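Local atomic coordinates of probable acetyltransferase (Pseudomonas aeruginosa PAO1, PDB entry 2EUI), a protein that probably transfers an acyl group from a donor such as acetyl-CoA, as a GNAT-family acyltransferase, but whose actual substrate is unknown. Residues H10-A15 with S33-L38; K45-Y50 with Q65-F70; L61-L66 with D83-E88; R77-N82 with T110-M115. All blocks are in the same frame, centred on the assembly; numbering follows the deposited sequence.

Interaction 1: H10-A15 with S33-L38; sequences HLDLLA and SSRKFL
Arg35 sends its CG anti to the backbone N (chi1 -176°) and runs extended as far as NE, carrying its guanidinium over to Asp12 and Leu11 on the facing helix. Leu11, its own CG likewise anti to N (chi1 -173°), crosses the arginine at about a right angle and sets CD2 over one face of the guanidinium, toward the rim. Asp12 meets the same group at its edge. OD1 takes both bonds of a side-on salt bridge, from Arg35 NH2 at 2.8 Å and from Arg35 NE at 3.1 Å; both donors reach it from the same face of the carboxylate, whose plane is turned 46° from that of the guanidinium. Next to this salt bridge lies an apolar layer. Leu11 CD1 rests 3.7 Å from Leu38 CB, and Leu38 CD1 lies 4.0 Å from Ala15 CA and 4.1 Å from Leu14 CG. Ala15 CB lies against the arginine stem, 4.1 Å from Arg35 CG. This is helix-helix packing within the N-terminal part of a GNAT fold, with the Asp12-Arg35 pair along its more exposed margin. Farther along helix 11-24, Phe18 touches Leu38, while Leu42 of helix 31-44 reaches Leu11. Inward, Leu14 packs on Ile49 and Leu51 of strand 48-53 and on Phe63 of strand 60-71, seating helix 11-24 against the sheet.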
# COMPACT_ATOMS: atom_id res chain seq x y z
N HIS A 10 15.47 -5.54 -17.45
CA HIS A 10 15.26 -6.88 -16.92
C HIS A 10 13.88 -7.49 -17.14
O HIS A 10 13.67 -8.67 -16.83
CB HIS A 10 15.57 -6.90 -15.43
CG HIS A 10 16.84 -6.20 -15.08
ND1 HIS A 10 16.95 -4.83 -15.06
CD2 HIS A 10 18.07 -6.68 -14.77
CE1 HIS A 10 18.19 -4.49 -14.75
NE2 HIS A 10 18.89 -5.60 -14.57
N LEU A 11 12.94 -6.71 -17.67
CA LEU A 11 11.58 -7.20 -17.88
C LEU A 11 11.50 -8.62 -18.43
O LEU A 11 10.81 -9.47 -17.86
CB LEU A 11 10.79 -6.25 -18.77
CG LEU A 11 9.30 -6.61 -18.90
CD1 LEU A 11 8.64 -6.62 -17.54
CD2 LEU A 11 8.62 -5.61 -19.79
N ASP A 12 12.20 -8.90 -19.52
CA ASP A 12 12.16 -10.24 -20.10
C ASP A 12 12.79 -11.30 -19.20
O ASP A 12 12.40 -12.46 -19.25
CB ASP A 12 12.84 -10.27 -21.47
CG ASP A 12 12.02 -9.57 -22.54
OD1 ASP A 12 10.79 -9.79 -22.59
OD2 ASP A 12 12.61 -8.81 -23.34
N LEU A 13 13.76 -10.89 -18.39
CA LEU A 13 14.42 -11.84 -17.50
C LEU A 13 13.54 -12.16 -16.29
O LEU A 13 13.51 -13.29 -15.81
CB LEU A 13 15.76 -11.28 -17.03
CG LEU A 13 16.51 -12.22 -16.08
CD1 LEU A 13 16.81 -13.53 -16.79
CD2 LEU A 13 17.78 -11.59 -15.59
N LEU A 14 12.80 -11.15 -15.84
CA LEU A 14 11.94 -11.26 -14.67
C LEU A 14 10.50 -11.70 -14.95
O LEU A 14 9.86 -12.30 -14.08
CB LEU A 14 11.93 -9.92 -13.93
CG LEU A 14 10.95 -9.72 -12.77
CD1 LEU A 14 11.33 -10.65 -11.63
CD2 LEU A 14 10.97 -8.26 -12.35
N ALA A 15 10.00 -11.41 -16.14
CA ALA A 15 8.63 -11.78 -16.51
C ALA A 15 8.33 -13.26 -16.25
O ALA A 15 7.37 -13.60 -15.55
CB ALA A 15 8.38 -11.45 -17.95
N SER A 33 -0.56 -10.56 -19.34
CA SER A 33 -1.02 -9.58 -18.38
C SER A 33 0.01 -9.41 -17.28
O SER A 33 0.15 -8.34 -16.68
CB SER A 33 -2.35 -10.01 -17.77
OG SER A 33 -3.35 -10.08 -18.77
N SER A 34 0.74 -10.48 -17.01
CA SER A 34 1.76 -10.44 -15.98
C SER A 34 2.94 -9.61 -16.47
O SER A 34 3.47 -8.79 -15.74
CB SER A 34 2.18 -11.85 -15.61
OG SER A 34 1.11 -12.50 -14.93
N ARG A 35 3.33 -9.81 -17.73
CA ARG A 35 4.44 -9.04 -18.26
C ARG A 35 3.98 -7.59 -18.42
O ARG A 35 4.76 -6.66 -18.23
CB ARG A 35 4.89 -9.62 -19.61
CG ARG A 35 6.12 -8.93 -20.20
CD ARG A 35 6.53 -9.56 -21.52
NE ARG A 35 7.81 -9.07 -22.03
CZ ARG A 35 8.06 -7.81 -22.39
NH1 ARG A 35 7.11 -6.88 -22.30
NH2 ARG A 35 9.26 -7.48 -22.85
N LYS A 36 2.71 -7.39 -18.76
CA LYS A 36 2.18 -6.04 -18.93
C LYS A 36 2.12 -5.31 -17.60
O LYS A 36 2.43 -4.12 -17.53
CB LYS A 36 0.79 -6.08 -19.58
CG LYS A 36 0.25 -4.70 -19.92
CD LYS A 36 1.36 -3.83 -20.53
CE LYS A 36 0.93 -2.39 -20.79
NZ LYS A 36 2.04 -1.57 -21.37
N PHE A 37 1.73 -6.02 -16.54
CA PHE A 37 1.65 -5.47 -15.19
C PHE A 37 3.02 -4.95 -14.73
O PHE A 37 3.13 -3.81 -14.25
CB PHE A 37 1.16 -6.55 -14.21
CG PHE A 37 1.08 -6.09 -12.78
CD1 PHE A 37 0.05 -5.26 -12.37
CD2 PHE A 37 2.06 -6.44 -11.86
CE1 PHE A 37 -0.01 -4.78 -11.05
CE2 PHE A 37 2.02 -5.98 -10.55
CZ PHE A 37 0.98 -5.15 -10.14
N LEU A 38 4.04 -5.78 -14.88
CA LEU A 38 5.41 -5.44 -14.50
C LEU A 38 5.96 -4.27 -15.31
O LEU A 38 6.81 -3.52 -14.83
CB LEU A 38 6.33 -6.63 -14.69
CG LEU A 38 6.12 -7.85 -13.79
CD1 LEU A 38 7.14 -8.92 -14.18
CD2 LEU A 38 6.28 -7.44 -12.34

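Interaction 2: K45-Y50 with Q65-F70; sequences KESVIY and QLYPSF
Val48 and Leu66 face each other as a hydrogen-bonded pair in an antiparallel beta hairpin formed by strands 48-53 and 60-71 of the GNAT sheet. Two backbone bonds hold that pair: Val48 N to Leu66 O at 3.0 Å and Leu66 N to Val48 O at 2.9 Å. Ile49 and Gln65 follow as a non-hydrogen-bonded pair, and Gln65 CA adds a CA-H...O contact to Val48 O. Apolar contacts lie on both faces. On the side of Val48 and Leu66, Leu66 CD1 approaches Tyr50 CD2 to 3.9 Å, and both residues go on to meet Ala103 of helix 92-109. On the other side, Ile49 CG1 lies 3.7 Å from Gln65 CG, the two side chains passing at a slant. Two polar ends have partners outside the hairpin: Glu46 forms a salt bridge with Arg41, and Tyr67 OH is hydrogen-bonded to Ser72 OG of the second subunit, which brings this end of the hairpin into the dimer interface. Where the chain comes off helix 31-44 through a Schellman motif at Lys45, contacts with the longer strand continue beyond the ladder. The Pro68 ring there abuts the carbonyl O of Glu46, and Ser47 CB sits at the edge of the Tyr67 ring, 3.4 Å from CD1.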
# COMPACT_ATOMS: atom_id res chain seq x y z
N LYS A 45 7.84 3.45 -12.60
CA LYS A 45 8.63 3.51 -11.37
C LYS A 45 7.72 3.60 -10.16
O LYS A 45 7.91 4.44 -9.28
CB LYS A 45 9.58 4.72 -11.42
CG LYS A 45 10.63 4.59 -12.52
CD LYS A 45 11.61 5.75 -12.55
CE LYS A 45 10.96 7.01 -13.11
NZ LYS A 45 11.94 8.14 -13.16
N GLU A 46 6.73 2.72 -10.12
CA GLU A 46 5.75 2.69 -9.04
C GLU A 46 6.09 1.67 -7.96
O GLU A 46 5.36 1.53 -6.98
CB GLU A 46 4.37 2.36 -9.60
CG GLU A 46 3.94 3.25 -10.73
CD GLU A 46 2.51 2.99 -11.12
OE1 GLU A 46 2.16 1.81 -11.26
OE2 GLU A 46 1.75 3.97 -11.28
N SER A 47 7.20 0.97 -8.14
CA SER A 47 7.61 -0.02 -7.15
C SER A 47 9.10 -0.23 -7.30
O SER A 47 9.69 0.16 -8.30
CB SER A 47 6.90 -1.34 -7.38
OG SER A 47 7.49 -2.04 -8.46
N VAL A 48 9.70 -0.84 -6.28
CA VAL A 48 11.11 -1.14 -6.30
C VAL A 48 11.16 -2.66 -6.34
O VAL A 48 10.61 -3.32 -5.46
CB VAL A 48 11.83 -0.65 -5.03
CG1 VAL A 48 13.31 -1.02 -5.08
CG2 VAL A 48 11.67 0.84 -4.88
N ILE A 49 11.81 -3.19 -7.37
CA ILE A 49 11.95 -4.63 -7.54
C ILE A 49 13.42 -5.02 -7.44
O ILE A 49 14.24 -4.58 -8.24
CB ILE A 49 11.41 -5.07 -8.92
CG1 ILE A 49 9.89 -4.91 -8.94
CG2 ILE A 49 11.86 -6.50 -9.25
CD1 ILE A 49 9.26 -5.26 -10.26
N TYR A 50 13.77 -5.83 -6.45
CA TYR A 50 15.15 -6.27 -6.30
C TYR A 50 15.31 -7.64 -6.93
O TYR A 50 14.44 -8.50 -6.79
CB TYR A 50 15.57 -6.31 -4.83
CG TYR A 50 15.68 -4.95 -4.18
CD1 TYR A 50 16.54 -3.98 -4.68
CD2 TYR A 50 14.87 -4.62 -3.09
CE1 TYR A 50 16.61 -2.71 -4.12
CE2 TYR A 50 14.93 -3.35 -2.52
CZ TYR A 50 15.79 -2.40 -3.04
OH TYR A 50 15.82 -1.14 -2.49
N GLN A 65 9.65 -7.48 -4.35
CA GLN A 65 8.96 -6.26 -4.75
C GLN A 65 8.32 -5.52 -3.58
O GLN A 65 7.66 -6.11 -2.73
CB GLN A 65 7.89 -6.52 -5.83
CG GLN A 65 7.26 -5.25 -6.40
CD GLN A 65 6.38 -5.50 -7.62
OE1 GLN A 65 5.52 -6.39 -7.62
NE2 GLN A 65 6.60 -4.72 -8.67
N LEU A 66 8.55 -4.21 -3.55
CA LEU A 66 8.00 -3.38 -2.51
C LEU A 66 7.27 -2.23 -3.17
O LEU A 66 7.65 -1.80 -4.25
CB LEU A 66 9.12 -2.83 -1.61
CG LEU A 66 10.04 -3.81 -0.89
CD1 LEU A 66 11.15 -4.29 -1.82
CD2 LEU A 66 10.65 -3.13 0.29
N TYR A 67 6.21 -1.76 -2.53
CA TYR A 67 5.46 -0.62 -3.05
C TYR A 67 5.64 0.56 -2.10
O TYR A 67 5.42 0.44 -0.90
CB TYR A 67 3.97 -0.94 -3.18
CG TYR A 67 3.67 -2.06 -4.13
CD1 TYR A 67 4.29 -2.11 -5.39
CD2 TYR A 67 2.79 -3.08 -3.79
CE1 TYR A 67 4.04 -3.16 -6.27
CE2 TYR A 67 2.53 -4.13 -4.67
CZ TYR A 67 3.15 -4.17 -5.90
OH TYR A 67 2.89 -5.19 -6.79
N PRO A 68 6.04 1.72 -2.64
CA PRO A 68 6.25 2.93 -1.85
C PRO A 68 4.94 3.47 -1.27
O PRO A 68 3.91 3.50 -1.95
CB PRO A 68 6.85 3.89 -2.86
CG PRO A 68 6.14 3.51 -4.12
CD PRO A 68 6.21 2.00 -4.08
N SER A 69 4.96 3.87 0.00
CA SER A 69 3.78 4.42 0.65
C SER A 69 4.15 5.47 1.70
O SER A 69 5.32 5.80 1.85
CB SER A 69 2.94 3.31 1.30
OG SER A 69 1.64 3.79 1.61
N PHE A 70 3.16 5.97 2.43
CA PHE A 70 3.40 7.00 3.44
C PHE A 70 2.46 6.89 4.63
O PHE A 70 1.41 6.26 4.57
CB PHE A 70 3.21 8.41 2.85
CG PHE A 70 4.18 8.75 1.75
CD1 PHE A 70 5.46 9.18 2.05
CD2 PHE A 70 3.82 8.60 0.42
CE1 PHE A 70 6.37 9.45 1.03
CE2 PHE A 70 4.72 8.87 -0.59
CZ PHE A 70 6.00 9.30 -0.28

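Interaction 3: L61-L66 with D83-E88; sequences LGFCQL and DIYVAE
Phe63 and Tyr85 exchange backbone hydrogen bonds, Phe63 N to Tyr85 O at 2.9 Å and Tyr85 N to Phe63 O at 3.0 Å, at the middle of an antiparallel ladder. Toward one end, Ala87 N donates to Leu61 O at 3.0 Å. Toward the other, Gln65 N donates to Asp83 O at 2.9 Å, while the return bond from Asp83 N to Gln65 O is weak. Gln65 O also takes a probable bond from Asn82 N, so two successive residues face Gln65, consistent with the beta bulge known in the fourth strand of GNAT proteins. Gly62 and Cys64, facing Val86 and Ile84 in non-hydrogen-bonded pairs, use their backbone groups on the opposite edge of the strand, with Ala52 and Tyr50 of strand 48-53. The Asp83 carboxylate is buried yet supplied from outside the hairpin: OD2 is hydrogen-bonded to Ser72 OG of the second subunit, and OD1 has a weak bond with Tyr21 OH. Its side chain runs beside that of Gln65, pointing the same way, with OD2 3.3 Å from Gln65 CB. On this face Phe63 CG stands between the backbone N and the carbonyl carbon (chi1 75°), and the ring bridges two residues, CE1 lying 4.1 Å from Asp83 CB and CE2 4.0 Å from Tyr85 CB. On the reverse face Cys64 CB touches Ile84 CD1. Strands 60-71 and 76-86 lie inside the sheet, covered on both faces: Phe63 packs under Leu14, Leu17 and Phe18 of helix 11-24, whereas Ile84 and Val86 lie against helix 92-109.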
# COMPACT_ATOMS: atom_id res chain seq x y z
N LEU A 61 17.73 -15.76 -9.71
CA LEU A 61 17.58 -16.79 -8.68
C LEU A 61 16.36 -16.50 -7.84
O LEU A 61 15.77 -17.40 -7.23
CB LEU A 61 18.82 -16.82 -7.78
CG LEU A 61 20.17 -16.89 -8.51
CD1 LEU A 61 21.26 -16.44 -7.57
CD2 LEU A 61 20.43 -18.29 -9.03
N GLY A 62 15.98 -15.24 -7.81
CA GLY A 62 14.82 -14.84 -7.04
C GLY A 62 14.59 -13.35 -7.18
O GLY A 62 15.41 -12.63 -7.76
N PHE A 63 13.48 -12.86 -6.65
CA PHE A 63 13.22 -11.45 -6.74
C PHE A 63 12.34 -10.98 -5.60
O PHE A 63 11.70 -11.77 -4.91
CB PHE A 63 12.58 -11.13 -8.09
CG PHE A 63 11.14 -11.53 -8.18
CD1 PHE A 63 10.14 -10.69 -7.72
CD2 PHE A 63 10.80 -12.79 -8.64
CE1 PHE A 63 8.82 -11.09 -7.73
CE2 PHE A 63 9.46 -13.20 -8.64
CZ PHE A 63 8.48 -12.35 -8.19
N CYS A 64 12.30 -9.67 -5.43
CA CYS A 64 11.53 -9.05 -4.36
C CYS A 64 10.84 -7.77 -4.87
O CYS A 64 11.36 -7.08 -5.74
CB CYS A 64 12.49 -8.75 -3.21
SG CYS A 64 11.84 -7.73 -1.92
N GLN A 65 9.65 -7.48 -4.35
CA GLN A 65 8.96 -6.26 -4.75
C GLN A 65 8.32 -5.52 -3.58
O GLN A 65 7.66 -6.11 -2.73
CB GLN A 65 7.89 -6.52 -5.83
CG GLN A 65 7.26 -5.25 -6.40
CD GLN A 65 6.38 -5.50 -7.62
OE1 GLN A 65 5.52 -6.39 -7.62
NE2 GLN A 65 6.60 -4.72 -8.67
N LEU A 66 8.55 -4.21 -3.55
CA LEU A 66 8.00 -3.38 -2.51
C LEU A 66 7.27 -2.23 -3.17
O LEU A 66 7.65 -1.80 -4.25
CB LEU A 66 9.12 -2.83 -1.61
CG LEU A 66 10.04 -3.81 -0.89
CD1 LEU A 66 11.15 -4.29 -1.82
CD2 LEU A 66 10.65 -3.13 0.29
N ASP A 83 5.66 -8.88 -2.64
CA ASP A 83 6.25 -10.11 -3.15
C ASP A 83 7.69 -10.41 -2.77
O ASP A 83 8.54 -9.53 -2.66
CB ASP A 83 6.21 -10.15 -4.69
CG ASP A 83 5.00 -9.46 -5.26
OD1 ASP A 83 3.86 -9.92 -5.00
OD2 ASP A 83 5.19 -8.45 -5.98
N ILE A 84 7.95 -11.70 -2.60
CA ILE A 84 9.26 -12.22 -2.28
C ILE A 84 9.18 -13.62 -2.88
O ILE A 84 8.17 -14.30 -2.73
CB ILE A 84 9.53 -12.23 -0.73
CG1 ILE A 84 10.87 -12.89 -0.44
CG2 ILE A 84 8.42 -12.93 0.02
CD1 ILE A 84 12.07 -12.11 -0.93
N TYR A 85 10.20 -14.04 -3.61
CA TYR A 85 10.14 -15.37 -4.23
C TYR A 85 11.44 -15.88 -4.79
O TYR A 85 12.21 -15.15 -5.43
CB TYR A 85 9.09 -15.37 -5.34
CG TYR A 85 8.92 -16.71 -6.02
CD1 TYR A 85 8.16 -17.72 -5.43
CD2 TYR A 85 9.49 -16.96 -7.27
CE1 TYR A 85 7.98 -18.95 -6.06
CE2 TYR A 85 9.32 -18.18 -7.91
CZ TYR A 85 8.56 -19.17 -7.30
OH TYR A 85 8.39 -20.38 -7.92
N VAL A 86 11.68 -17.17 -4.57
CA VAL A 86 12.89 -17.81 -5.07
C VAL A 86 12.50 -18.92 -6.04
O VAL A 86 11.45 -19.52 -5.89
CB VAL A 86 13.72 -18.41 -3.92
CG1 VAL A 86 15.01 -18.99 -4.47
CG2 VAL A 86 14.01 -17.34 -2.87
N ALA A 87 13.34 -19.18 -7.03
CA ALA A 87 13.07 -20.24 -7.99
C ALA A 87 13.47 -21.60 -7.39
O ALA A 87 14.37 -21.67 -6.54
CB ALA A 87 13.84 -19.98 -9.28
N GLU A 88 12.80 -22.66 -7.82
CA GLU A 88 13.08 -24.02 -7.32
C GLU A 88 14.57 -24.35 -7.24
O GLU A 88 15.07 -24.76 -6.19
CB GLU A 88 12.42 -25.06 -8.22
CG GLU A 88 10.91 -25.02 -8.27
CD GLU A 88 10.33 -26.26 -8.93
OE1 GLU A 88 10.69 -26.56 -10.09
OE2 GLU A 88 9.50 -26.94 -8.29

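Interaction 4: R77-N82 with T110-M115; sequences RVWILN and THAVRM
Trp79 and Met115 (selenomethionine) are paired on parallel strands joined by a beta-alpha-beta crossover through helix 92-109. The Met115 side chain lies against two residues of strand 76-86: its CG abuts Trp79 CB at 4.0 Å, and its CE reaches Leu81 CD2. A second bump is Ala112 CB, lodged between Trp79 CD1 at 3.6 Å, which it meets at the ring edge, and Arg77 CG at 4.0 Å. Arg77 bends at chi2 (80°) and lays its CD over one face of the same indole, so the ring is held at edge and face. On the other side of the strands, Val78 CG1 leans on the aliphatic CG of Arg114. Thr110, at the end of the helix, offers OG1 to Trp79 NE1, though both atoms are less surely placed; with the same reservation, that hydroxyl lies within bonding range of Ala107 O and Met106 O. The chain turns a corner at Val113, whose N donates to Arg77 O at 2.8 Å; Trp79 N then donates to Arg114 O at 3.1 Å. In GNAT proteins the corresponding strands commonly splay apart farther along, and acetyl-CoA binds in that gap. Here Arg114 and Met115 also pair antiparallel with a strand of the second subunit, extending the sheet across the dimer. Where the contact begins, one water accepts from Arg77 N at 3.0 Å and donates to His111 O at 2.9 Å.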
# COMPACT_ATOMS: atom_id res chain seq x y z
N ARG A 77 7.84 8.02 5.39
CA ARG A 77 7.70 6.95 4.40
C ARG A 77 7.31 5.62 5.05
O ARG A 77 7.52 5.43 6.24
CB ARG A 77 9.02 6.80 3.65
CG ARG A 77 9.19 5.49 2.88
CD ARG A 77 8.46 5.53 1.56
NE ARG A 77 9.12 6.43 0.62
CZ ARG A 77 8.60 6.79 -0.54
NH1 ARG A 77 7.41 6.32 -0.90
NH2 ARG A 77 9.26 7.60 -1.36
N VAL A 78 6.73 4.73 4.26
CA VAL A 78 6.34 3.39 4.68
C VAL A 78 6.59 2.51 3.46
O VAL A 78 6.41 2.95 2.32
CB VAL A 78 4.85 3.26 5.04
CG1 VAL A 78 4.49 1.79 5.24
CG2 VAL A 78 4.54 4.05 6.28
N TRP A 79 7.00 1.27 3.69
CA TRP A 79 7.25 0.36 2.58
C TRP A 79 6.37 -0.88 2.67
O TRP A 79 6.42 -1.61 3.65
CB TRP A 79 8.73 -0.06 2.53
CG TRP A 79 9.62 1.03 2.03
CD1 TRP A 79 10.41 1.86 2.77
CD2 TRP A 79 9.73 1.47 0.68
NE1 TRP A 79 11.00 2.80 1.97
CE2 TRP A 79 10.60 2.59 0.68
CE3 TRP A 79 9.17 1.05 -0.53
CZ2 TRP A 79 10.93 3.28 -0.50
CZ3 TRP A 79 9.51 1.74 -1.70
CH2 TRP A 79 10.37 2.84 -1.67
N ILE A 80 5.56 -1.08 1.64
CA ILE A 80 4.68 -2.23 1.58
C ILE A 80 5.49 -3.31 0.89
O ILE A 80 6.08 -3.08 -0.17
CB ILE A 80 3.43 -1.95 0.73
CG1 ILE A 80 2.66 -0.76 1.30
CG2 ILE A 80 2.55 -3.17 0.71
CD1 ILE A 80 1.35 -0.49 0.57
N LEU A 81 5.54 -4.49 1.50
CA LEU A 81 6.27 -5.61 0.93
C LEU A 81 5.23 -6.59 0.42
O LEU A 81 4.63 -7.32 1.20
CB LEU A 81 7.13 -6.26 2.02
CG LEU A 81 8.03 -7.43 1.66
CD1 LEU A 81 9.02 -7.04 0.55
CD2 LEU A 81 8.78 -7.85 2.92
N ASN A 82 5.02 -6.61 -0.89
CA ASN A 82 4.03 -7.51 -1.46
C ASN A 82 4.57 -8.88 -1.86
O ASN A 82 4.00 -9.90 -1.48
CB ASN A 82 3.37 -6.88 -2.69
CG ASN A 82 2.41 -7.83 -3.40
OD1 ASN A 82 2.03 -7.61 -4.55
ND2 ASN A 82 2.02 -8.89 -2.70
N THR A 110 16.03 5.04 3.86
CA THR A 110 15.08 6.08 3.46
C THR A 110 14.20 6.58 4.59
O THR A 110 13.13 7.15 4.34
CB THR A 110 14.16 5.61 2.32
OG1 THR A 110 13.48 4.41 2.72
CG2 THR A 110 14.95 5.38 1.05
N HIS A 111 14.63 6.35 5.82
CA HIS A 111 13.90 6.82 6.98
C HIS A 111 12.42 6.45 6.96
O HIS A 111 11.55 7.31 7.13
CB HIS A 111 14.07 8.33 7.08
CG HIS A 111 15.49 8.78 6.89
ND1 HIS A 111 16.48 8.49 7.80
CD2 HIS A 111 16.10 9.40 5.85
CE1 HIS A 111 17.64 8.91 7.33
NE2 HIS A 111 17.44 9.47 6.15
N ALA A 112 12.13 5.17 6.75
CA ALA A 112 10.76 4.71 6.72
C ALA A 112 10.32 4.51 8.16
O ALA A 112 11.13 4.15 9.01
CB ALA A 112 10.66 3.40 5.97
N VAL A 113 9.06 4.77 8.46
CA VAL A 113 8.56 4.58 9.82
C VAL A 113 8.44 3.09 10.04
O VAL A 113 8.78 2.57 11.10
CB VAL A 113 7.14 5.18 10.01
CG1 VAL A 113 6.76 5.17 11.49
CG2 VAL A 113 7.08 6.57 9.44
N ARG A 114 7.97 2.40 9.01
CA ARG A 114 7.77 0.97 9.08
C ARG A 114 7.67 0.32 7.71
O ARG A 114 7.73 0.99 6.68
CB ARG A 114 6.48 0.67 9.86
CG ARG A 114 5.21 1.12 9.14
CD ARG A 114 3.98 0.95 10.00
NE ARG A 114 4.06 1.80 11.18
CZ ARG A 114 3.48 2.99 11.30
NH1 ARG A 114 2.76 3.49 10.30
NH2 ARG A 114 3.65 3.70 12.41
N MSE A 115 7.53 -0.99 7.73
CA MSE A 115 7.36 -1.80 6.55
C MSE A 115 6.11 -2.57 6.91
O MSE A 115 5.94 -2.98 8.06
CB MSE A 115 8.52 -2.77 6.37
CG MSE A 115 9.77 -2.19 5.74
SE MSE A 115 11.04 -3.62 5.41
CE MSE A 115 10.60 -4.02 3.57
O HOH W 1 10.45 9.42 5.40

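In the fold
From the N terminus, interaction 1 comes first, closing the loop between helices 11-24 and 31-44 before the sheet contacts begin. Helix 31-44 leads through a short turn into strand 48-53, where interaction 2 closes the first hairpin. Interaction 3 opens on the very stretch where interaction 2 ends, sharing Gln65 and Leu66, and closes the second hairpin. Interaction 4 crosses interaction 3, since its segment 77-82 lies between 61-66 and 83-88, and spans the crossover through helix 92-109. No contact nests inside another. Interactions 2, 3 and 4 link four neighbouring strands; interaction 1 packs on this sheet through residues of both helices. All four touch the second subunit.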